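Local coordinates for adenosine monophosphate-protein transferase FICD homolog (Caenorhabditis elegans, PDB 5JJ6) that belongs to the Fic/DOC family as a predominantly helical homolog of FICD, at residues V72-Y84 against H319-R331. Sequence-based numbering, arbitrary orientation.
Sequences VEADQCYVKALAY and HVANLGDLRPFVR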
loop_
_atom_site.group_PDB
_atom_site.type_symbol
_atom_site.label_atom_id
_atom_site.label_comp_id
_atom_site.label_asym_id
_atom_site.label_seq_id
_atom_site.Cartn_x
_atom_site.Cartn_y
_atom_site.Cartn_z
ATOM N N VAL B 72 14.535 15.512 40.627
ATOM C CA VAL B 72 14.631 14.719 39.409
ATOM C C VAL B 72 15.243 15.558 38.292
ATOM O O VAL B 72 16.042 15.060 37.482
ATOM C CB VAL B 72 13.247 14.177 38.983
ATOM C CG1 VAL B 72 13.349 13.370 37.697
ATOM C CG2 VAL B 72 12.666 13.318 40.088
ATOM N N GLU B 73 14.940 16.848 38.288
ATOM C CA GLU B 73 15.501 17.699 37.262
ATOM C C GLU B 73 16.993 17.983 37.528
ATOM O O GLU B 73 17.814 18.027 36.593
ATOM C CB GLU B 73 14.700 18.996 37.150
ATOM C CG GLU B 73 14.972 19.696 35.832
ATOM C CD GLU B 73 14.590 18.825 34.635
ATOM O OE1 GLU B 73 13.681 17.964 34.775
ATOM O OE2 GLU B 73 15.241 18.971 33.570
ATOM N N ALA B 74 17.342 18.131 38.803
ATOM C CA ALA B 74 18.730 18.354 39.194
ATOM C C ALA B 74 19.590 17.179 38.747
ATOM O O ALA B 74 20.640 17.344 38.077
ATOM C CB ALA B 74 18.834 18.539 40.683
ATOM N N ASP B 75 19.138 15.991 39.139
ATOM C CA ASP B 75 19.761 14.751 38.711
ATOM C C ASP B 75 19.898 14.691 37.177
ATOM O O ASP B 75 20.929 14.280 36.656
ATOM C CB ASP B 75 18.959 13.566 39.231
ATOM C CG ASP B 75 19.449 12.256 38.686
ATOM O OD1 ASP B 75 19.029 11.887 37.560
ATOM O OD2 ASP B 75 20.244 11.589 39.378
ATOM N N GLN B 76 18.866 15.117 36.456
ATOM C CA GLN B 76 18.934 15.152 34.986
ATOM C C GLN B 76 20.052 16.057 34.444
ATOM O O GLN B 76 20.752 15.697 33.474
ATOM C CB GLN B 76 17.571 15.549 34.425
ATOM C CG GLN B 76 16.693 14.339 34.349
ATOM C CD GLN B 76 17.323 13.264 33.485
ATOM O OE1 GLN B 76 17.578 13.497 32.307
ATOM N NE2 GLN B 76 17.617 12.104 34.067
ATOM N N CYS B 77 20.186 17.239 35.044
ATOM C CA CYS B 77 21.308 18.119 34.742
ATOM C C CYS B 77 22.663 17.427 34.948
ATOM O O CYS B 77 23.545 17.508 34.081
ATOM C CB CYS B 77 21.258 19.382 35.605
ATOM S SG CYS B 77 19.993 20.578 35.148
ATOM N N TYR B 78 22.839 16.767 36.098
ATOM C CA TYR B 78 24.123 16.108 36.374
ATOM C C TYR B 78 24.394 14.989 35.370
ATOM O O TYR B 78 25.521 14.827 34.893
ATOM C CB TYR B 78 24.171 15.552 37.793
ATOM C CG TYR B 78 23.917 16.582 38.868
ATOM C CD1 TYR B 78 24.332 17.896 38.710
ATOM C CD2 TYR B 78 23.252 16.235 40.044
ATOM C CE1 TYR B 78 24.090 18.840 39.691
ATOM C CE2 TYR B 78 23.011 17.163 41.024
ATOM C CZ TYR B 78 23.428 18.463 40.843
ATOM O OH TYR B 78 23.177 19.393 41.815
ATOM N N VAL B 79 23.358 14.229 35.034
ATOM C CA VAL B 79 23.515 13.137 34.084
ATOM C C VAL B 79 23.950 13.661 32.717
ATOM O O VAL B 79 24.861 13.091 32.090
ATOM C CB VAL B 79 22.216 12.323 33.929
ATOM C CG1 VAL B 79 22.362 11.292 32.806
ATOM C CG2 VAL B 79 21.845 11.640 35.249
ATOM N N LYS B 80 23.325 14.750 32.260
ATOM C CA LYS B 80 23.750 15.360 30.999
ATOM C C LYS B 80 25.180 15.919 31.044
ATOM O O LYS B 80 25.949 15.753 30.084
ATOM C CB LYS B 80 22.778 16.457 30.576
ATOM C CG LYS B 80 21.674 15.919 29.667
ATOM C CD LYS B 80 20.514 16.878 29.464
ATOM C CE LYS B 80 20.769 17.867 28.355
ATOM N NZ LYS B 80 19.461 18.501 27.996
ATOM N N ALA B 81 25.535 16.578 32.147
ATOM C CA ALA B 81 26.881 17.106 32.294
ATOM C C ALA B 81 27.912 15.981 32.214
ATOM O O ALA B 81 28.930 16.087 31.525
ATOM C CB ALA B 81 27.015 17.858 33.590
ATOM N N LEU B 82 27.655 14.891 32.913
ATOM C CA LEU B 82 28.618 13.807 32.893
ATOM C C LEU B 82 28.652 13.148 31.515
ATOM O O LEU B 82 29.704 12.692 31.071
ATOM C CB LEU B 82 28.291 12.783 33.979
ATOM C CG LEU B 82 29.132 11.510 34.023
ATOM C CD1 LEU B 82 30.611 11.785 34.332
ATOM C CD2 LEU B 82 28.514 10.520 35.013
ATOM N N ALA B 83 27.523 13.138 30.809
ATOM C CA ALA B 83 27.496 12.454 29.514
ATOM C C ALA B 83 28.239 13.242 28.445
ATOM O O ALA B 83 28.919 12.659 27.601
ATOM C CB ALA B 83 26.068 12.184 29.074
ATOM N N TYR B 84 28.119 14.567 28.505
ATOM C CA TYR B 84 28.766 15.451 27.541
ATOM C C TYR B 84 30.251 15.594 27.822
ATOM O O TYR B 84 31.027 15.941 26.941
ATOM C CB TYR B 84 28.129 16.840 27.547
ATOM C CG TYR B 84 26.697 16.866 27.055
ATOM C CD1 TYR B 84 26.172 15.803 26.339
ATOM C CD2 TYR B 84 25.889 17.979 27.265
ATOM C CE1 TYR B 84 24.879 15.828 25.891
ATOM C CE2 TYR B 84 24.595 18.012 26.824
ATOM C CZ TYR B 84 24.094 16.933 26.134
ATOM O OH TYR B 84 22.796 16.947 25.669
ATOM N N HIS B 319 16.332 11.434 23.501
ATOM C CA HIS B 319 17.677 11.988 23.426
ATOM C C HIS B 319 18.501 11.472 24.595
ATOM O O HIS B 319 19.607 10.932 24.404
ATOM C CB HIS B 319 17.607 13.516 23.419
ATOM C CG HIS B 319 18.919 14.210 23.601
ATOM N ND1 HIS B 319 19.006 15.530 23.989
ATOM C CD2 HIS B 319 20.200 13.769 23.493
ATOM C CE1 HIS B 319 20.278 15.882 24.083
ATOM N NE2 HIS B 319 21.021 14.828 23.792
ATOM N N VAL B 320 17.916 11.562 25.789
ATOM C CA VAL B 320 18.609 11.178 26.994
ATOM C C VAL B 320 18.837 9.680 26.992
ATOM O O VAL B 320 19.803 9.198 27.595
ATOM C CB VAL B 320 17.843 11.609 28.237
ATOM C CG1 VAL B 320 18.622 11.261 29.517
ATOM C CG2 VAL B 320 17.585 13.092 28.165
ATOM N N ALA B 321 17.987 8.936 26.290
ATOM C CA ALA B 321 18.172 7.496 26.296
ATOM C C ALA B 321 19.475 7.170 25.608
ATOM O O ALA B 321 20.197 6.262 26.018
ATOM C CB ALA B 321 17.020 6.784 25.629
ATOM N N ASN B 322 19.821 7.972 24.609
ATOM C CA ASN B 322 21.018 7.690 23.844
ATOM C C ASN B 322 22.259 8.122 24.605
ATOM O O ASN B 322 23.382 7.843 24.184
ATOM C CB ASN B 322 20.956 8.397 22.499
ATOM C CG ASN B 322 19.721 8.024 21.693
ATOM O OD1 ASN B 322 19.113 8.887 21.090
ATOM N ND2 ASN B 322 19.338 6.749 21.697
ATOM N N LEU B 323 22.060 8.781 25.744
ATOM C CA LEU B 323 23.182 9.160 26.587
ATOM C C LEU B 323 23.374 8.104 27.671
ATOM O O LEU B 323 24.316 8.165 28.462
ATOM C CB LEU B 323 22.963 10.549 27.198
ATOM C CG LEU B 323 22.860 11.708 26.194
ATOM C CD1 LEU B 323 22.613 13.049 26.894
ATOM C CD2 LEU B 323 24.071 11.768 25.260
ATOM N N GLY B 324 22.486 7.112 27.673
ATOM C CA GLY B 324 22.574 5.996 28.597
ATOM C C GLY B 324 21.488 5.950 29.649
ATOM O O GLY B 324 21.445 5.026 30.461
ATOM N N ASP B 325 20.590 6.927 29.611
ATOM C CA ASP B 325 19.574 7.051 30.640
ATOM C C ASP B 325 18.137 6.887 30.124
ATOM O O ASP B 325 17.569 7.787 29.501
ATOM C CB ASP B 325 19.744 8.393 31.338
ATOM C CG ASP B 325 18.918 8.497 32.581
ATOM O OD1 ASP B 325 18.300 7.471 32.934
ATOM O OD2 ASP B 325 18.896 9.589 33.209
ATOM N N LEU B 326 17.551 5.728 30.395
ATOM C CA LEU B 326 16.206 5.431 29.945
ATOM C C LEU B 326 15.151 5.943 30.910
ATOM O O LEU B 326 13.968 5.739 30.695
ATOM C CB LEU B 326 16.029 3.934 29.740
ATOM C CG LEU B 326 16.283 3.532 28.296
ATOM C CD1 LEU B 326 16.219 2.046 28.112
ATOM C CD2 LEU B 326 15.256 4.218 27.381
ATOM N N ARG B 327 15.566 6.579 31.994
ATOM C CA ARG B 327 14.604 6.950 33.030
ATOM C C ARG B 327 13.644 8.058 32.591
ATOM O O ARG B 327 12.447 7.941 32.832
ATOM C CB ARG B 327 15.331 7.345 34.329
ATOM C CG ARG B 327 16.154 6.191 34.955
ATOM C CD ARG B 327 16.944 6.691 36.136
ATOM N NE ARG B 327 17.771 7.818 35.724
ATOM C CZ ARG B 327 18.356 8.668 36.556
ATOM N NH1 ARG B 327 18.184 8.536 37.860
ATOM N NH2 ARG B 327 19.075 9.672 36.082
ATOM N N PRO B 328 14.145 9.121 31.932
ATOM C CA PRO B 328 13.191 10.141 31.483
ATOM C C PRO B 328 12.073 9.593 30.593
ATOM O O PRO B 328 10.910 9.974 30.762
ATOM C CB PRO B 328 14.070 11.116 30.699
ATOM C CG PRO B 328 15.397 10.990 31.303
ATOM C CD PRO B 328 15.534 9.540 31.670
ATOM N N PHE B 329 12.423 8.699 29.677
ATOM C CA PHE B 329 11.434 8.109 28.785
ATOM C C PHE B 329 10.432 7.283 29.584
ATOM O O PHE B 329 9.225 7.417 29.388
ATOM C CB PHE B 329 12.110 7.250 27.721
ATOM C CG PHE B 329 11.162 6.668 26.716
ATOM C CD1 PHE B 329 10.290 7.480 26.012
ATOM C CD2 PHE B 329 11.147 5.305 26.474
ATOM C CE1 PHE B 329 9.405 6.942 25.072
ATOM C CE2 PHE B 329 10.273 4.757 25.540
ATOM C CZ PHE B 329 9.398 5.578 24.833
ATOM N N VAL B 330 10.926 6.458 30.504
ATOM C CA VAL B 330 10.036 5.680 31.359
ATOM C C VAL B 330 9.062 6.584 32.104
ATOM O O VAL B 330 7.875 6.284 32.199
ATOM C CB VAL B 330 10.817 4.828 32.383
ATOM C CG1 VAL B 330 9.893 4.335 33.485
ATOM C CG2 VAL B 330 11.482 3.660 31.686
ATOM N N ARG B 331 9.575 7.690 32.617
ATOM C CA ARG B 331 8.760 8.654 33.330
ATOM C C ARG B 331 7.717 9.243 32.406
ATOM O O ARG B 331 6.582 9.500 32.817
ATOM C CB ARG B 331 9.631 9.765 33.934
ATOM C CG ARG B 331 10.531 9.298 35.092
ATOM C CD ARG B 331 11.223 10.464 35.772
ATOM N NE ARG B 331 12.611 10.622 35.374
ATOM C CZ ARG B 331 13.638 10.331 36.159
ATOM N NH1 ARG B 331 13.422 9.887 37.381
ATOM N NH2 ARG B 331 14.884 10.494 35.738
#
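Gln76 enters the opposing segment as a knob among Val320, Arg327, Pro328 and Arg331, and it illustrates how the two ends of one amide can meet different neighbours, carbon atoms at OE1 and a carboxylate at NE2. Its CB leaves the flank of helix 72-84, and CG continues anti to the carbonyl carbon. A bend about the CB-CG bond (chi2 -58°) then brings Gln76 CD to 3.7 Å from Pro328 CG. From there the amide divides: Gln76 OE1 rests against Pro328 CG and Val320 CG1, whereas Gln76 NE2 donates to Asp325 OD2 (2.9 Å) in the plane of the amide. Helix 72-84 belongs to an N-terminal helical region that probably corresponds to the TPR motifs of FICD relatives; the partner segment joins helices 311-321 and 327-346, closing the first with a Schellman motif at Gly324. Asp325 then caps the second, OD1 accepting from Arg327 N. The Arg327 guanidinium grips the same carboxylate side-on, NE to OD1 and NH2 to OD2, and Gln76 NE2 reaches OD2 from the other face. Arg327 NH2 also forms a salt bridge with Asp75 OD1 at 2.7 Å, with carboxylate and guanidinium planes 70° apart; Thr98 of helix 89-120 holds Asp75 OD2. One turn before Gln76, Val72 CG1 lies over the centre of one face of the Arg331 guanidinium, whose NH1 pairs with Asp106. At the far end, Leu323 packs its CB on Ala83 CB (4.0 Å) and its CD1 against Tyr84 CE1 (3.7 Å).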